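Local coordinates for Glyoxalase/Bleomycin resistance protein (Bacillus cereus ATCC 14579, PDB 1XQA) that is of unknown function but binds a magnesium ion and is possibly a metal-dependent enzyme of the glyoxalase type, at residues A[18-23]-A[99-104]; A[38-43]-A[48-53]; A[66-71]-A[75-80]. All blocks are in the same frame, centred on the assembly; numbering follows the deposited sequence. Where two conformers were deposited one is given.

The chain is built on two four-stranded mixed sheets, as in the vicinal oxygen chelate family, whose usual unit is βαβββ. Contact 2 (38-43 with 48-53) is a hairpin in the first sheet. Contact 1 (18-23 with 99-104) sets helix 14-25 against strand 97-103 of the second sheet, and contact 3 (66-71 with 75-80) packs the loop following strand 64-67 against helix 71-83. Contacts 2 and 3 follow one another along the chain, and both fall between the two segments of contact 1. The centres of contacts 2 and 3 are about 22 Å apart; that of contact 1, about 12 Å from contact 2 and about 13 Å from contact 3, touches both and so ties the two halves together.

Contact 1: A[18-23]-A[99-104]; sequences REFLEK and FYVEAP
The ring of F20, projecting from helix 14-25, receives P104 over one face. CD of P104 sits 3.5 Å from the centroid of the F20 ring and 17° off its normal, a close CH-pi contact displaced from the centre toward the rim. The nearest ring atom is CG of F20, 3.4 Å from CD of P104, and CG of the proline reaches back along the side chain to CB and CD1 of F20. The two side chains cross at about a right angle.

What carries the ring to the strand is the first torsion of F20: CG lies anti to the backbone N and beside the carbonyl carbon (chi1 -176°), which extends the ring from the helix to the strand. A103 then presents its methyl obliquely to the far part of the ring, with CB 3.8 Å from CE2 of F20. V101 comes in near the ring plane, at the edge, its CG1 a looser 4.4 Å from CZ of F20. No hydrogen bond crosses this contact; it is wholly apolar, and F86 adds to it by meeting the F20 ring and touching P104.

On another side of the helix, R18 and E22 form a salt bridge one turn apart. The bond from NE of R18 is nearly straight (171°). OE2 of E22 lies in the guanidinium plane; NE reaches it on the syn side but well out of the carboxylate plane. NH2 of R18 also bonds to the backbone O of C29 of the second subunit. The F20 cluster, with I109 and L81 around it, packs helix 14-25 against the sheet holding strand 97-103, in a chain of the vicinal oxygen chelate fold with two such sheets.

Contact 2: A[38-43]-A[48-53]; sequences AVMRDN and LTLMKG
A38 and L50 face each other as a hydrogen-bonded antiparallel pair, as do M40 and L48, with V39 and T49 forming the non-hydrogen-bonded pair between them. Each hydrogen-bonded pair makes two backbone bonds: L50 N to A38 O is nearly straight (171°), while M40 N to L48 O, at 2.8 Å, is more bent. A38 O also receives a CA-H...O contact from CA of T49 at 3.4 Å.

The apolar contacts divide between the two faces of the sheet. On one, V39 and T49 lie side by side, with CG2 of V39 3.9 Å from CG2 of T49. This leaves OG1 of T49 turned to N8 of strand 6-11, whose ND2 bonds to it. On the other, selenomethionine M40 bends at chi2 (-64°) and chi3 (-56°); its CG stays by the hairpin, 3.8 Å from CD1 of L50, while SE and CE run off toward R18 and E22 of helix 14-25.

L48 packs on L21 of the same helix and A38 on V14, so this face is the one the helix covers. The arrangement is a β-hairpin at the middle of the first four-stranded sheet, flanked by strands 6-11 and 28-33, in a chain of the vicinal oxygen chelate fold.

Contact 3: A[66-71]-A[75-80]; sequences FPQESE and DKINQR
E71 and D75 are joined by the first-turn hydrogen bond of helix 71-83, D75 N to E71 O, at 3.0 Å with an N-H...O angle of 163°; before it, the chain leaves strand 64-67 and swings round to the helix start.

The side-chain contact is between Q68 and I77, which approach from opposite directions. CD1 of I77 touches the amide of Q68: its distance to CD is 3.5 Å, and OE1 and NE2 of Q68 lie hardly farther from that methyl. Q68 gets there by folding back on itself, its chain bent at chi2 (-60°). The same fold brings NE2 of Q68 to the backbone O of F66 at 3.0 Å, a bond that comes from above the carbonyl plane and limits how the amide can turn. The aliphatic tip of I77 thus packs against an amide itself bonded to the backbone two residues earlier.

S70 is the N-cap, its OG accepting from N of Q73. At the first turn, the acids E71 and D75 keep their carboxylates apart, E71 OE1 bonding to H93 NE2 and D75 OD1 to OH of Y97.

Helix 71-83 packs on the second four-stranded sheet, with I77 resting on F99 of strand 97-103 and V111 of strand 107-112. Away from the sheet, K76 and R80 form salt bridges with D84 of the second subunit, so the helix also lies at the dimer interface.

Contact 1: A[18-23]-A[99-104]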
ATOM      1  N   ARG A  18       7.980  -6.122   1.375  1.00 20.41           N
ATOM      2  CA  ARG A  18       7.133  -5.228   2.191  1.00 20.49           C
ATOM      3  C   ARG A  18       6.222  -4.337   1.356  1.00 21.32           C
ATOM      4  O   ARG A  18       5.017  -4.232   1.607  1.00 20.89           O
ATOM      5  CB  ARG A  18       8.008  -4.362   3.086  1.00 20.54           C
ATOM      6  CG  ARG A  18       7.251  -3.297   3.867  1.00 18.64           C
ATOM      7  CD  ARG A  18       8.196  -2.477   4.689  1.00 20.25           C
ATOM      8  NE  ARG A  18       7.534  -1.292   5.224  1.00 20.64           N
ATOM      9  CZ  ARG A  18       8.152  -0.334   5.909  1.00 22.05           C
ATOM     10  NH1 ARG A  18       9.463  -0.417   6.169  1.00 22.03           N
ATOM     11  NH2 ARG A  18       7.456   0.698   6.362  1.00 21.15           N
ATOM     12  N   GLU A  19       6.796  -3.673   0.360  1.00 22.12           N
ATOM     13  CA  GLU A  19       6.037  -2.686  -0.378  1.00 24.11           C
ATOM     14  C   GLU A  19       4.923  -3.358  -1.207  1.00 22.86           C
ATOM     15  O   GLU A  19       3.833  -2.813  -1.339  1.00 22.71           O
ATOM     16  CB  GLU A  19       6.973  -1.772  -1.187  1.00 24.01           C
ATOM     17  CG  GLU A  19       7.278  -2.224  -2.578  1.00 28.78           C
ATOM     18  CD  GLU A  19       8.399  -1.417  -3.238  1.00 28.90           C
ATOM     19  OE1 GLU A  19       9.023  -1.966  -4.182  1.00 33.70           O
ATOM     20  OE2 GLU A  19       8.661  -0.268  -2.804  1.00 32.90           O
ATOM     21  N   PHE A  20       5.202  -4.555  -1.720  1.00 22.18           N
ATOM     22  CA  PHE A  20       4.211  -5.358  -2.444  1.00 21.30           C
ATOM     23  C   PHE A  20       3.051  -5.753  -1.517  1.00 21.35           C
ATOM     24  O   PHE A  20       1.874  -5.610  -1.873  1.00 21.94           O
ATOM     25  CB  PHE A  20       4.875  -6.622  -3.004  1.00 21.63           C
ATOM     26  CG  PHE A  20       3.967  -7.465  -3.853  1.00 19.41           C
ATOM     27  CD1 PHE A  20       3.689  -7.089  -5.170  1.00 20.58           C
ATOM     28  CD2 PHE A  20       3.404  -8.654  -3.346  1.00 20.58           C
ATOM     29  CE1 PHE A  20       2.869  -7.881  -5.977  1.00 18.78           C
ATOM     30  CE2 PHE A  20       2.575  -9.453  -4.153  1.00 22.04           C
ATOM     31  CZ  PHE A  20       2.308  -9.054  -5.475  1.00 19.96           C
ATOM     32  N   LEU A  21       3.390  -6.215  -0.307  1.00 21.00           N
ATOM     33  CA  LEU A  21       2.368  -6.639   0.661  1.00 21.26           C
ATOM     34  C   LEU A  21       1.517  -5.466   1.142  1.00 21.66           C
ATOM     35  O   LEU A  21       0.299  -5.607   1.350  1.00 22.11           O
ATOM     36  CB  LEU A  21       3.011  -7.392   1.832  1.00 20.50           C
ATOM     37  CG  LEU A  21       3.560  -8.771   1.483  1.00 21.57           C
ATOM     38  CD1 LEU A  21       4.527  -9.233   2.591  1.00 20.83           C
ATOM     39  CD2 LEU A  21       2.435  -9.802   1.218  1.00 21.98           C
ATOM     40  N   GLU A  22       2.150  -4.305   1.293  1.00 22.08           N
ATOM     41  CA  GLU A  22       1.421  -3.072   1.617  1.00 22.79           C
ATOM     42  C   GLU A  22       0.474  -2.654   0.516  1.00 23.03           C
ATOM     43  O   GLU A  22      -0.702  -2.412   0.767  1.00 23.50           O
ATOM     44  CB  GLU A  22       2.386  -1.932   1.932  1.00 23.47           C
ATOM     45  CG  GLU A  22       3.095  -2.161   3.249  1.00 22.57           C
ATOM     46  CD  GLU A  22       4.279  -1.246   3.468  1.00 25.28           C
ATOM     47  OE1 GLU A  22       4.723  -0.573   2.515  1.00 26.11           O
ATOM     48  OE2 GLU A  22       4.787  -1.235   4.600  1.00 25.51           O
ATOM     49  N   LYS A  23       0.980  -2.591  -0.709  1.00 22.93           N
ATOM     50  CA  LYS A  23       0.189  -2.104  -1.831  1.00 22.76           C
ATOM     51  C   LYS A  23      -1.000  -2.999  -2.169  1.00 23.26           C
ATOM     52  O   LYS A  23      -2.134  -2.514  -2.291  1.00 22.62           O
ATOM     53  CB  LYS A  23       1.074  -1.942  -3.064  1.00 23.20           C
ATOM     54  CG  LYS A  23       0.346  -1.245  -4.221  1.00 24.40           C
ATOM     55  CD  LYS A  23       1.281  -0.922  -5.339  1.00 27.25           C
ATOM     56  CE  LYS A  23       0.509  -0.271  -6.466  1.00 29.20           C
ATOM     57  NZ  LYS A  23       1.425   0.321  -7.497  1.00 30.86           N
ATOM     58  N   PHE A  99      -6.204 -17.586  -7.873  1.00 22.12           N
ATOM     59  CA  PHE A  99      -5.039 -17.442  -8.729  1.00 21.33           C
ATOM     60  C   PHE A  99      -3.795 -17.318  -7.871  1.00 21.23           C
ATOM     61  O   PHE A  99      -3.883 -17.122  -6.652  1.00 21.52           O
ATOM     62  CB  PHE A  99      -5.165 -16.255  -9.682  1.00 21.08           C
ATOM     63  CG  PHE A  99      -5.038 -14.904  -9.015  1.00 19.59           C
ATOM     64  CD1 PHE A  99      -3.801 -14.273  -8.923  1.00 20.87           C
ATOM     65  CD2 PHE A  99      -6.164 -14.256  -8.517  1.00 21.14           C
ATOM     66  CE1 PHE A  99      -3.677 -13.029  -8.329  1.00 20.43           C
ATOM     67  CE2 PHE A  99      -6.054 -12.998  -7.920  1.00 20.91           C
ATOM     68  CZ  PHE A  99      -4.817 -12.389  -7.829  1.00 21.12           C
ATOM     69  N   TYR A 100      -2.649 -17.440  -8.521  1.00 20.97           N
ATOM     70  CA  TYR A 100      -1.380 -17.326  -7.837  1.00 20.90           C
ATOM     71  C   TYR A 100      -0.552 -16.201  -8.459  1.00 20.97           C
ATOM     72  O   TYR A 100      -0.716 -15.872  -9.640  1.00 21.32           O
ATOM     73  CB  TYR A 100      -0.611 -18.643  -7.889  1.00 21.15           C
ATOM     74  CG  TYR A 100      -1.387 -19.798  -7.314  1.00 21.31           C
ATOM     75  CD1 TYR A 100      -1.271 -20.135  -5.976  1.00 21.14           C
ATOM     76  CD2 TYR A 100      -2.294 -20.513  -8.104  1.00 21.57           C
ATOM     77  CE1 TYR A 100      -2.000 -21.185  -5.436  1.00 21.66           C
ATOM     78  CE2 TYR A 100      -3.042 -21.559  -7.576  1.00 22.73           C
ATOM     79  CZ  TYR A 100      -2.890 -21.886  -6.241  1.00 23.26           C
ATOM     80  OH  TYR A 100      -3.617 -22.932  -5.709  1.00 24.52           O
ATOM     81  N   VAL A 101       0.362 -15.655  -7.667  1.00 20.09           N
ATOM     82  CA  VAL A 101       1.296 -14.657  -8.153  1.00 19.66           C
ATOM     83  C   VAL A 101       2.653 -14.861  -7.486  1.00 20.45           C
ATOM     84  O   VAL A 101       2.728 -15.112  -6.285  1.00 20.63           O
ATOM     85  CB  VAL A 101       0.764 -13.210  -7.936  1.00 19.66           C
ATOM     86  CG1 VAL A 101       0.512 -12.912  -6.453  1.00 18.30           C
ATOM     87  CG2 VAL A 101       1.706 -12.147  -8.591  1.00 19.28           C
ATOM     88  N   GLU A 102       3.716 -14.768  -8.277  1.00 21.17           N
ATOM     89  CA  GLU A 102       5.076 -14.842  -7.755  1.00 22.08           C
ATOM     90  C   GLU A 102       5.419 -13.478  -7.225  1.00 22.39           C
ATOM     91  O   GLU A 102       5.496 -12.516  -8.003  1.00 22.81           O
ATOM     92  CB  GLU A 102       6.053 -15.196  -8.861  1.00 22.99           C
ATOM     93  CG  GLU A 102       5.607 -16.327  -9.717  1.00 28.37           C
ATOM     94  CD  GLU A 102       6.165 -17.616  -9.253  1.00 35.20           C
ATOM     95  OE1 GLU A 102       6.941 -18.218 -10.036  1.00 37.59           O
ATOM     96  OE2 GLU A 102       5.843 -18.009  -8.108  1.00 38.50           O
ATOM     97  N   ALA A 103       5.636 -13.397  -5.911  1.00 21.67           N
ATOM     98  CA  ALA A 103       5.771 -12.115  -5.216  1.00 20.95           C
ATOM     99  C   ALA A 103       7.218 -11.654  -5.141  1.00 20.52           C
ATOM    100  O   ALA A 103       8.140 -12.494  -5.100  1.00 20.30           O
ATOM    101  CB  ALA A 103       5.198 -12.219  -3.815  1.00 19.82           C
ATOM    102  N   PRO A 104       7.429 -10.319  -5.121  1.00 20.69           N
ATOM    103  CA  PRO A 104       8.744  -9.765  -4.807  1.00 20.62           C
ATOM    104  C   PRO A 104       9.302 -10.394  -3.532  1.00 21.43           C
ATOM    105  O   PRO A 104       8.562 -10.585  -2.549  1.00 21.94           O
ATOM    106  CB  PRO A 104       8.452  -8.278  -4.600  1.00 20.77           C
ATOM    107  CG  PRO A 104       7.321  -7.999  -5.562  1.00 19.81           C
ATOM    108  CD  PRO A 104       6.453  -9.251  -5.429  1.00 20.62           C
TER

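Contact 2: A[38-43]-A[48-53]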
ATOM      1  N   ALA A  38      11.546  -6.947   8.676  1.00 22.23           N
ATOM      2  CA  ALA A  38      10.339  -6.114   8.786  1.00 21.93           C
ATOM      3  C   ALA A  38       9.243  -6.936   9.422  1.00 21.39           C
ATOM      4  O   ALA A  38       9.085  -8.103   9.089  1.00 22.78           O
ATOM      5  CB  ALA A  38       9.868  -5.597   7.407  1.00 20.94           C
ATOM      6  N   VAL A  39       8.492  -6.333  10.334  1.00 21.26           N
ATOM      7  CA  VAL A  39       7.369  -7.018  10.963  1.00 20.40           C
ATOM      8  C   VAL A  39       6.105  -6.501  10.329  1.00 20.88           C
ATOM      9  O   VAL A  39       5.812  -5.308  10.427  1.00 19.52           O
ATOM     10  CB  VAL A  39       7.327  -6.748  12.471  1.00 20.44           C
ATOM     11  CG1 VAL A  39       6.193  -7.527  13.119  1.00 20.67           C
ATOM     12  CG2 VAL A  39       8.647  -7.129  13.091  1.00 20.35           C
HETATM   13  N   MSE A  40       5.384  -7.392   9.653  1.00 21.81           N
HETATM   14  CA  MSE A  40       4.119  -7.037   9.015  1.00 22.06           C
HETATM   15  C   MSE A  40       2.959  -7.634   9.810  1.00 22.39           C
HETATM   16  O   MSE A  40       3.100  -8.686  10.426  1.00 22.13           O
HETATM   17  CB  MSE A  40       4.054  -7.543   7.570  1.00 22.36           C
HETATM   18  CG  MSE A  40       5.347  -7.355   6.735  1.00 23.73           C
HETATM   19 SE   MSE A  40       5.760  -5.465   6.494  1.00 29.80          SE
HETATM   20  CE  MSE A  40       4.058  -4.862   5.663  1.00 24.20           C
ATOM     21  N   ARG A  41       1.815  -6.952   9.773  0.50 22.55           N
ATOM     22  CA  ARG A  41       0.601  -7.368  10.482  0.50 22.91           C
ATOM     23  C   ARG A  41      -0.563  -7.317   9.519  0.50 22.82           C
ATOM     24  O   ARG A  41      -0.615  -6.425   8.678  0.50 22.77           O
ATOM     25  CB  ARG A  41       0.270  -6.395  11.613  0.50 22.95           C
ATOM     26  CG  ARG A  41       1.307  -6.265  12.704  0.50 24.08           C
ATOM     27  CD  ARG A  41       0.789  -5.341  13.793  0.50 26.65           C
ATOM     28  NE  ARG A  41      -0.461  -5.810  14.389  0.50 27.58           N
ATOM     29  CZ  ARG A  41      -0.532  -6.614  15.445  0.50 28.56           C
ATOM     30  NH1 ARG A  41      -1.711  -6.983  15.924  0.50 29.37           N
ATOM     31  NH2 ARG A  41       0.574  -7.054  16.021  0.50 29.40           N
ATOM     32  N   ASP A  42      -1.500  -8.254   9.651  1.00 23.12           N
ATOM     33  CA  ASP A  42      -2.771  -8.155   8.954  1.00 23.71           C
ATOM     34  C   ASP A  42      -3.828  -7.621   9.907  1.00 24.78           C
ATOM     35  O   ASP A  42      -3.539  -7.331  11.060  1.00 24.96           O
ATOM     36  CB  ASP A  42      -3.183  -9.488   8.302  1.00 24.06           C
ATOM     37  CG  ASP A  42      -3.654 -10.548   9.307  1.00 22.70           C
ATOM     38  OD1 ASP A  42      -3.713 -10.298  10.534  1.00 24.94           O
ATOM     39  OD2 ASP A  42      -3.979 -11.657   8.838  1.00 23.34           O
ATOM     40  N   ASN A  43      -5.059  -7.520   9.426  1.00 25.92           N
ATOM     41  CA  ASN A  43      -6.151  -6.950  10.199  1.00 27.70           C
ATOM     42  C   ASN A  43      -6.576  -7.777  11.417  1.00 28.12           C
ATOM     43  O   ASN A  43      -7.159  -7.246  12.366  1.00 28.04           O
ATOM     44  CB  ASN A  43      -7.349  -6.750   9.283  1.00 28.51           C
ATOM     45  CG  ASN A  43      -8.253  -5.676   9.768  1.00 32.00           C
ATOM     46  OD1 ASN A  43      -9.440  -5.913  10.020  1.00 36.11           O
ATOM     47  ND2 ASN A  43      -7.702  -4.475   9.939  1.00 34.29           N
ATOM     48  N   LEU A  48       3.422 -11.536  10.247  1.00 21.86           N
ATOM     49  CA  LEU A  48       4.291 -12.045   9.190  1.00 22.00           C
ATOM     50  C   LEU A  48       5.595 -11.283   9.211  1.00 21.27           C
ATOM     51  O   LEU A  48       5.624 -10.105   8.847  1.00 20.50           O
ATOM     52  CB  LEU A  48       3.612 -11.863   7.825  1.00 21.41           C
ATOM     53  CG  LEU A  48       4.477 -12.175   6.591  1.00 23.01           C
ATOM     54  CD1 LEU A  48       4.745 -13.648   6.515  1.00 25.17           C
ATOM     55  CD2 LEU A  48       3.789 -11.689   5.312  1.00 23.80           C
ATOM     56  N   THR A  49       6.678 -11.911   9.669  1.00 20.89           N
ATOM     57  CA  THR A  49       7.954 -11.234   9.629  1.00 20.84           C
ATOM     58  C   THR A  49       8.715 -11.607   8.360  1.00 21.34           C
ATOM     59  O   THR A  49       8.723 -12.760   7.925  1.00 21.75           O
ATOM     60  CB  THR A  49       8.796 -11.514  10.891  1.00 19.84           C
ATOM     61  OG1 THR A  49       8.835 -12.926  11.124  1.00 22.44           O
ATOM     62  CG2 THR A  49       8.165 -10.883  12.094  1.00 19.38           C
ATOM     63  N   LEU A  50       9.319 -10.605   7.739  1.00 21.80           N
ATOM     64  CA  LEU A  50      10.083 -10.809   6.524  1.00 22.10           C
ATOM     65  C   LEU A  50      11.528 -10.694   6.914  1.00 22.43           C
ATOM     66  O   LEU A  50      11.906  -9.724   7.557  1.00 22.82           O
ATOM     67  CB  LEU A  50       9.726  -9.735   5.494  1.00 21.65           C
ATOM     68  CG  LEU A  50       8.268  -9.552   5.062  1.00 21.70           C
ATOM     69  CD1 LEU A  50       8.135  -8.219   4.327  1.00 20.58           C
ATOM     70  CD2 LEU A  50       7.791 -10.712   4.172  1.00 21.66           C
HETATM   71  N   MSE A  51      12.345 -11.674   6.538  1.00 22.94           N
HETATM   72  CA  MSE A  51      13.725 -11.709   6.973  1.00 25.56           C
HETATM   73  C   MSE A  51      14.624 -11.950   5.767  1.00 24.59           C
HETATM   74  O   MSE A  51      14.431 -12.914   5.030  1.00 23.77           O
HETATM   75  CB  MSE A  51      13.922 -12.796   8.035  1.00 24.64           C
HETATM   76  CG  MSE A  51      15.337 -12.924   8.521  1.00 26.57           C
HETATM   77 SE   MSE A  51      15.498 -14.091  10.087  1.00 34.37          SE
HETATM   78  CE  MSE A  51      14.283 -13.215  11.284  1.00 33.33           C
ATOM     79  N   LYS A  52      15.591 -11.064   5.559  1.00 24.68           N
ATOM     80  CA  LYS A  52      16.531 -11.230   4.455  1.00 25.53           C
ATOM     81  C   LYS A  52      17.285 -12.536   4.625  1.00 25.86           C
ATOM     82  O   LYS A  52      17.745 -12.873   5.728  1.00 25.44           O
ATOM     83  CB  LYS A  52      17.552 -10.083   4.394  1.00 25.78           C
ATOM     84  CG  LYS A  52      18.209  -9.922   3.027  1.00 27.89           C
ATOM     85  CD  LYS A  52      19.435  -9.021   3.124  1.00 31.31           C
ATOM     86  CE  LYS A  52      19.959  -8.643   1.751  1.00 33.68           C
ATOM     87  NZ  LYS A  52      21.323  -8.007   1.831  1.00 35.77           N
ATOM     88  N   GLY A  53      17.408 -13.263   3.525  1.00 26.33           N
ATOM     89  CA  GLY A  53      18.224 -14.469   3.499  1.00 27.75           C
ATOM     90  C   GLY A  53      19.035 -14.543   2.228  1.00 28.61           C
ATOM     91  O   GLY A  53      18.792 -13.798   1.271  1.00 28.46           O
TER

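Contact 3: A[66-71]-A[75-80]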
ATOM      1  N   PHE A  66      -4.244 -15.507   0.851  1.00 21.63           N
ATOM      2  CA  PHE A  66      -5.000 -14.328   1.292  1.00 23.39           C
ATOM      3  C   PHE A  66      -6.437 -14.424   0.798  1.00 24.01           C
ATOM      4  O   PHE A  66      -6.741 -13.961  -0.310  1.00 25.18           O
ATOM      5  CB  PHE A  66      -4.387 -13.050   0.704  1.00 23.16           C
ATOM      6  CG  PHE A  66      -3.060 -12.699   1.279  1.00 22.23           C
ATOM      7  CD1 PHE A  66      -2.957 -11.711   2.243  1.00 23.49           C
ATOM      8  CD2 PHE A  66      -1.917 -13.345   0.846  1.00 23.36           C
ATOM      9  CE1 PHE A  66      -1.731 -11.361   2.766  1.00 21.68           C
ATOM     10  CE2 PHE A  66      -0.680 -13.022   1.373  1.00 21.33           C
ATOM     11  CZ  PHE A  66      -0.593 -12.011   2.342  1.00 23.54           C
ATOM     12  N   PRO A  67      -7.333 -15.026   1.601  1.00 25.04           N
ATOM     13  CA  PRO A  67      -8.722 -15.183   1.185  1.00 25.48           C
ATOM     14  C   PRO A  67      -9.443 -13.852   1.051  1.00 25.90           C
ATOM     15  O   PRO A  67      -9.136 -12.901   1.768  1.00 25.60           O
ATOM     16  CB  PRO A  67      -9.348 -16.009   2.322  1.00 25.60           C
ATOM     17  CG  PRO A  67      -8.464 -15.784   3.476  1.00 25.52           C
ATOM     18  CD  PRO A  67      -7.091 -15.634   2.919  1.00 25.34           C
ATOM     19  N   GLN A  68     -10.407 -13.802   0.137  1.00 26.25           N
ATOM     20  CA  GLN A  68     -11.151 -12.577  -0.129  1.00 27.82           C
ATOM     21  C   GLN A  68     -12.622 -12.763   0.192  1.00 28.93           C
ATOM     22  O   GLN A  68     -13.112 -13.888   0.251  1.00 29.30           O
ATOM     23  CB  GLN A  68     -10.993 -12.149  -1.595  1.00 27.62           C
ATOM     24  CG  GLN A  68      -9.548 -11.921  -2.015  1.00 27.35           C
ATOM     25  CD  GLN A  68      -8.867 -10.837  -1.206  1.00 27.88           C
ATOM     26  OE1 GLN A  68      -9.415  -9.749  -1.018  1.00 27.06           O
ATOM     27  NE2 GLN A  68      -7.668 -11.124  -0.724  1.00 24.33           N
ATOM     28  N   GLU A  69     -13.319 -11.651   0.393  1.00 30.59           N
ATOM     29  CA  GLU A  69     -14.718 -11.682   0.798  1.00 32.03           C
ATOM     30  C   GLU A  69     -15.641 -12.066  -0.350  1.00 31.74           C
ATOM     31  O   GLU A  69     -16.769 -12.510  -0.120  1.00 32.62           O
ATOM     32  CB  GLU A  69     -15.120 -10.324   1.376  1.00 32.82           C
ATOM     33  CG  GLU A  69     -16.255 -10.383   2.385  1.00 37.04           C
ATOM     34  CD  GLU A  69     -15.924 -11.257   3.584  1.00 42.32           C
ATOM     35  OE1 GLU A  69     -14.762 -11.214   4.057  1.00 44.89           O
ATOM     36  OE2 GLU A  69     -16.832 -11.987   4.050  1.00 45.19           O
ATOM     37  N   SER A  70     -15.167 -11.890  -1.583  1.00 31.45           N
ATOM     38  CA  SER A  70     -15.971 -12.165  -2.776  1.00 30.69           C
ATOM     39  C   SER A  70     -15.109 -12.496  -3.990  1.00 30.59           C
ATOM     40  O   SER A  70     -13.919 -12.191  -4.022  1.00 30.57           O
ATOM     41  CB  SER A  70     -16.851 -10.960  -3.108  1.00 30.91           C
ATOM     42  OG  SER A  70     -16.057  -9.879  -3.566  1.00 29.60           O
ATOM     43  N   GLU A  71     -15.729 -13.086  -5.005  1.00 30.55           N
ATOM     44  CA  GLU A  71     -15.045 -13.355  -6.265  1.00 30.92           C
ATOM     45  C   GLU A  71     -14.719 -12.066  -7.033  1.00 30.90           C
ATOM     46  O   GLU A  71     -13.719 -12.001  -7.750  1.00 31.51           O
ATOM     47  CB  GLU A  71     -15.867 -14.325  -7.115  1.00 30.92           C
ATOM     48  CG  GLU A  71     -16.022 -15.706  -6.456  1.00 31.73           C
ATOM     49  CD  GLU A  71     -16.506 -16.790  -7.414  1.00 31.74           C
ATOM     50  OE1 GLU A  71     -16.787 -16.473  -8.591  1.00 33.27           O
ATOM     51  OE2 GLU A  71     -16.596 -17.961  -6.983  1.00 31.98           O
ATOM     52  N   ASP A  75     -11.027 -10.858  -8.526  1.00 22.47           N
ATOM     53  CA  ASP A  75     -10.874 -10.294  -9.866  1.00 22.90           C
ATOM     54  C   ASP A  75     -10.130  -8.956  -9.833  1.00 22.61           C
ATOM     55  O   ASP A  75      -9.277  -8.692 -10.691  1.00 21.91           O
ATOM     56  CB  ASP A  75     -12.248 -10.101 -10.535  1.00 23.01           C
ATOM     57  CG  ASP A  75     -12.829 -11.391 -11.085  1.00 23.68           C
ATOM     58  OD1 ASP A  75     -12.084 -12.378 -11.224  1.00 23.94           O
ATOM     59  OD2 ASP A  75     -14.051 -11.413 -11.400  1.00 24.92           O
ATOM     60  N   LYS A  76     -10.481  -8.115  -8.858  1.00 22.72           N
ATOM     61  CA  LYS A  76      -9.907  -6.783  -8.744  1.00 22.61           C
ATOM     62  C   LYS A  76      -8.393  -6.853  -8.493  1.00 21.81           C
ATOM     63  O   LYS A  76      -7.636  -6.180  -9.189  1.00 21.30           O
ATOM     64  CB  LYS A  76     -10.625  -5.977  -7.659  1.00 23.25           C
ATOM     65  CG  LYS A  76     -10.583  -4.476  -7.881  1.00 26.82           C
ATOM     66  CD  LYS A  76     -11.791  -3.776  -7.233  1.00 31.48           C
ATOM     67  CE  LYS A  76     -11.424  -3.242  -5.852  1.00 31.55           C
ATOM     68  NZ  LYS A  76     -12.517  -2.455  -5.185  1.00 30.69           N
ATOM     69  N   ILE A  77      -7.964  -7.667  -7.523  1.00 21.17           N
ATOM     70  CA  ILE A  77      -6.527  -7.814  -7.230  1.00 21.33           C
ATOM     71  C   ILE A  77      -5.769  -8.374  -8.444  1.00 20.70           C
ATOM     72  O   ILE A  77      -4.666  -7.914  -8.787  1.00 20.06           O
ATOM     73  CB  ILE A  77      -6.257  -8.695  -5.974  1.00 20.94           C
ATOM     74  CG1 ILE A  77      -6.898  -8.081  -4.720  1.00 22.47           C
ATOM     75  CG2 ILE A  77      -4.736  -8.842  -5.730  1.00 21.76           C
ATOM     76  CD1 ILE A  77      -6.879  -9.027  -3.499  1.00 22.36           C
ATOM     77  N   ASN A  78      -6.349  -9.396  -9.068  1.00 21.06           N
ATOM     78  CA  ASN A  78      -5.828  -9.951 -10.323  1.00 20.59           C
ATOM     79  C   ASN A  78      -5.638  -8.881 -11.405  1.00 20.63           C
ATOM     80  O   ASN A  78      -4.569  -8.761 -11.993  1.00 20.11           O
ATOM     81  CB  ASN A  78      -6.821 -11.012 -10.832  1.00 20.65           C
ATOM     82  CG  ASN A  78      -6.265 -11.821 -11.980  1.00 21.85           C
ATOM     83  OD1 ASN A  78      -6.542 -11.530 -13.146  1.00 22.23           O
ATOM     84  ND2 ASN A  78      -5.462 -12.835 -11.660  1.00 19.38           N
ATOM     85  N   GLN A  79      -6.699  -8.112 -11.663  1.00 20.42           N
ATOM     86  CA  GLN A  79      -6.682  -7.050 -12.678  1.00 22.11           C
ATOM     87  C   GLN A  79      -5.606  -6.010 -12.360  1.00 20.95           C
ATOM     88  O   GLN A  79      -4.831  -5.615 -13.241  1.00 21.01           O
ATOM     89  CB  GLN A  79      -8.067  -6.384 -12.787  1.00 21.70           C
ATOM     90  CG  GLN A  79      -8.123  -5.146 -13.703  1.00 24.97           C
ATOM     91  CD  GLN A  79      -9.296  -4.175 -13.402  1.00 26.24           C
ATOM     92  OE1 GLN A  79     -10.125  -4.412 -12.501  1.00 31.21           O
ATOM     93  NE2 GLN A  79      -9.357  -3.069 -14.162  1.00 30.97           N
ATOM     94  N   ARG A  80      -5.518  -5.599 -11.096  1.00 20.11           N
ATOM     95  CA  ARG A  80      -4.553  -4.573 -10.725  1.00 18.53           C
ATOM     96  C   ARG A  80      -3.122  -5.072 -10.823  1.00 18.56           C
ATOM     97  O   ARG A  80      -2.246  -4.344 -11.288  1.00 18.10           O
ATOM     98  CB  ARG A  80      -4.856  -4.006  -9.341  1.00 18.70           C
ATOM     99  CG  ARG A  80      -6.149  -3.207  -9.334  1.00 18.06           C
ATOM    100  CD  ARG A  80      -6.544  -2.690  -7.969  1.00 16.45           C
ATOM    101  NE  ARG A  80      -7.844  -2.007  -8.083  1.00 16.67           N
ATOM    102  CZ  ARG A  80      -8.404  -1.287  -7.119  1.00 18.64           C
ATOM    103  NH1 ARG A  80      -7.797  -1.135  -5.940  1.00 18.74           N
ATOM    104  NH2 ARG A  80      -9.573  -0.711  -7.334  1.00 16.13           N
TER